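Local coordinates for thiol transferase (Phanerochaete chrysosporium, PDB 4F0B), which is a glutathione transferase of the Ure2p type with a GST fold that binds oxidized glutathione and pairs with a second copy of itself, at the interface of chains A and B. Sequence-based numbering; all coordinates share one arbitrary frame. Chains: chain A/B, Thiol transferase.

The interface of chains A and B. Residues chain A 121, 154, 157-158, 161; chain B 58, 67-68, 70.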
ATOM      1  N   PHE A 121       5.789   0.412  -0.602  1.00  3.49           N
ATOM      2  CA  PHE A 121       6.257   1.433  -1.525  1.00  4.11           C
ATOM      3  C   PHE A 121       5.547   1.285  -2.875  1.00  3.57           C
ATOM      4  O   PHE A 121       5.114   2.276  -3.466  1.00  4.58           O
ATOM      5  CB  PHE A 121       7.792   1.317  -1.666  1.00  4.04           C
ATOM      6  CG  PHE A 121       8.346   2.086  -2.845  1.00  4.27           C
ATOM      7  CD1 PHE A 121       8.498   3.483  -2.798  1.00  5.19           C
ATOM      8  CD2 PHE A 121       8.718   1.418  -3.996  1.00  4.69           C
ATOM      9  CE1 PHE A 121       9.022   4.199  -3.914  1.00  5.70           C
ATOM     10  CE2 PHE A 121       9.250   2.114  -5.117  1.00  5.93           C
ATOM     11  CZ  PHE A 121       9.390   3.501  -5.077  1.00  5.43           C
ATOM     12  N   GLU A 154       5.834  11.867 -11.887  1.00  4.81           N
ATOM     13  CA  GLU A 154       5.891  11.149 -10.625  1.00  4.99           C
ATOM     14  C   GLU A 154       6.257   9.679 -10.849  1.00  4.36           C
ATOM     15  O   GLU A 154       7.031   9.099 -10.062  1.00  5.41           O
ATOM     16  CB  GLU A 154       4.555  11.278  -9.870  1.00  4.87           C
ATOM     17  CG  GLU A 154       4.509  10.495  -8.580  1.00  5.23           C
ATOM     18  CD  GLU A 154       5.533  10.901  -7.531  1.00  6.76           C
ATOM     19  OE1 GLU A 154       6.188  11.965  -7.655  1.00  8.19           O
ATOM     20  OE2 GLU A 154       5.677  10.087  -6.599  1.00  7.66           O
ATOM     21  N   ARG A 157       9.943   9.580 -11.254  1.00  4.97           N
ATOM     22  CA  ARG A 157      10.623   9.713  -9.971  1.00  4.37           C
ATOM     23  C   ARG A 157      10.620   8.374  -9.226  1.00  5.03           C
ATOM     24  O   ARG A 157      11.654   7.963  -8.671  1.00  5.36           O
ATOM     25  CB  ARG A 157       9.957  10.807  -9.104  1.00  4.98           C
ATOM     26  CG  ARG A 157      10.718  11.150  -7.843  1.00  4.97           C
ATOM     27  CD  ARG A 157       9.877  11.969  -6.901  1.00  4.82           C
ATOM     28  NE  ARG A 157       8.785  11.172  -6.329  1.00  4.05           N
ATOM     29  CZ  ARG A 157       8.944  10.301  -5.334  1.00  4.90           C
ATOM     30  NH1 ARG A 157      10.133  10.150  -4.746  1.00  5.81           N
ATOM     31  NH2 ARG A 157       7.896   9.617  -4.878  1.00  6.56           N
ATOM     32  N   LEU A 158       9.475   7.711  -9.184  1.00  3.94           N
ATOM     33  CA  LEU A 158       9.374   6.415  -8.507  1.00  4.09           C
ATOM     34  C   LEU A 158      10.241   5.355  -9.179  1.00  4.59           C
ATOM     35  O   LEU A 158      10.895   4.551  -8.472  1.00  4.84           O
ATOM     36  CB  LEU A 158       7.926   5.978  -8.497  1.00  4.17           C
ATOM     37  CG  LEU A 158       7.023   6.794  -7.554  1.00  4.00           C
ATOM     38  CD1 LEU A 158       5.563   6.580  -7.955  1.00  5.56           C
ATOM     39  CD2 LEU A 158       7.255   6.432  -6.068  1.00  6.10           C
ATOM     40  N   VAL A 161      13.826   5.803  -8.136  1.00  5.19           N
ATOM     41  CA  VAL A 161      14.050   5.150  -6.844  1.00  5.94           C
ATOM     42  C   VAL A 161      14.281   3.636  -7.057  1.00  4.74           C
ATOM     43  O   VAL A 161      15.244   3.044  -6.512  1.00  5.89           O
ATOM     44  CB  VAL A 161      12.852   5.348  -5.893  1.00  5.95           C
ATOM     45  CG1 VAL A 161      13.019   4.511  -4.596  1.00  6.45           C
ATOM     46  CG2 VAL A 161      12.705   6.863  -5.534  1.00  7.14           C
TER
ATOM     47  N   LYS B  58      14.528  15.339   0.652  1.00  4.75           N
ATOM     48  CA  LYS B  58      15.306  14.988  -0.517  1.00  5.50           C
ATOM     49  C   LYS B  58      16.797  15.011  -0.231  1.00  6.17           C
ATOM     50  O   LYS B  58      17.599  14.689  -1.131  1.00  7.63           O
ATOM     51  CB  LYS B  58      14.954  15.872  -1.737  1.00  6.17           C
ATOM     52  CG  LYS B  58      13.480  15.860  -2.154  1.00  6.23           C
ATOM     53  CD  LYS B  58      12.935  14.429  -2.257  1.00  4.69           C
ATOM     54  CE  LYS B  58      11.469  14.404  -2.703  1.00  5.24           C
ATOM     55  NZ  LYS B  58      10.918  13.004  -2.724  1.00  5.14           N
ATOM     56  N   PRO B  67      14.345   5.649   0.851  1.00  4.06           N
ATOM     57  CA  PRO B  67      14.824   5.853  -0.522  1.00  4.82           C
ATOM     58  C   PRO B  67      13.851   6.660  -1.368  1.00  4.12           C
ATOM     59  O   PRO B  67      14.258   7.282  -2.357  1.00  5.83           O
ATOM     60  CB  PRO B  67      15.030   4.426  -1.090  1.00  8.15           C
ATOM     61  CG  PRO B  67      14.882   3.494   0.066  1.00 15.60           C
ATOM     62  CD  PRO B  67      14.223   4.222   1.219  1.00  6.27           C
ATOM     63  N   ASN B  68      12.586   6.696  -0.938  1.00  3.72           N
ATOM     64  CA  ASN B  68      11.575   7.493  -1.622  1.00  4.64           C
ATOM     65  C   ASN B  68      11.664   8.987  -1.306  1.00  4.23           C
ATOM     66  O   ASN B  68      10.984   9.788  -1.956  1.00  4.93           O
ATOM     67  CB  ASN B  68      10.187   6.947  -1.210  1.00  4.64           C
ATOM     68  CG  ASN B  68       9.051   7.465  -2.064  1.00  5.52           C
ATOM     69  OD1 ASN B  68       9.179   7.643  -3.272  1.00  5.48           O
ATOM     70  ND2 ASN B  68       7.911   7.701  -1.421  1.00  4.73           N
ATOM     71  N   ARG B  70      10.591  10.707   1.389  1.00  4.64           N
ATOM     72  CA  ARG B  70       9.323  11.185   1.979  1.00  4.62           C
ATOM     73  C   ARG B  70       9.315  10.798   3.449  1.00  3.84           C
ATOM     74  O   ARG B  70      10.029   9.899   3.882  1.00  4.62           O
ATOM     75  CB  ARG B  70       8.093  10.575   1.287  1.00  3.77           C
ATOM     76  CG  ARG B  70       7.904  11.028  -0.159  1.00  4.87           C
ATOM     77  CD  ARG B  70       6.434  10.862  -0.572  1.00  4.76           C
ATOM     78  NE  ARG B  70       6.274  11.211  -1.972  1.00  5.37           N
ATOM     79  CZ  ARG B  70       5.116  11.212  -2.602  1.00  4.60           C
ATOM     80  NH1 ARG B  70       4.005  10.850  -1.955  1.00  6.46           N
ATOM     81  NH2 ARG B  70       5.042  11.554  -3.880  1.00  5.81           N
TER
HETATM   82  O   HOH W   1      12.571  11.730  -4.703  1.00  9.53           O
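A:Arg157 on helix 145-166 meets the loop residue B:Asn68 end-on, both terminal nitrogens of the guanidinium converging on the amide oxygen. NH2 of A:Arg157 lies 2.8 Å from OD1 of B:Asn68, and NH1 lies 3.1 Å from the same oxygen. The two donors reach it from one face of the amide, NH2 tilted 25° from the carbonyl plane and NH1 well above it. A weak bond joins NH1 to the backbone O of B:Asn68. The side of the guanidinium formed by NE and NH2 is taken by its own helix neighbour: NE of A:Arg157 sits 3.0 Å from OE1 of A:Glu154, and NH2 pairs with OE2, each oxygen met on its syn side. The arginine chain, bent at chi3, is thereby clamped between the carboxylate and the asparagine, its plane fixed from two edges.

A:Glu154 also draws in a charge from the partner, NH2 of B:Arg70 forming a salt bridge at 3.2 Å to OE2; the N-H of B:Arg70 is not aimed at the oxygen, so this is a charge contact and not a hydrogen bond. The carboxylate probably offsets the charges of the two arginines, whose guanidinium planes are turned only modestly against each other. A water bridges NH1 of A:Arg157 to NZ of B:Lys58, 2.9 Å from each.

Apolar contacts flank the polar cluster. The amide of B:Asn68 reaches the ring edge of A:Phe121 because its CG swings away from the backbone N, chi1 -167°. There CE1 of A:Phe121 stands 3.8 Å from CG of B:Asn68, the two planes 77° apart. Alongside, CG1 of A:Val161 packs 4.0 Å from CB of B:Pro67.

Replacing A:Arg157 by a leucine would probably leave OD1 of B:Asn68 without its paired donors and A:Glu154 freer to turn.

In the two-fold dimer this patch, with its twin, ties the all-helical C-terminal domain of one subunit to the thioredoxin-like N-terminal domain of the other.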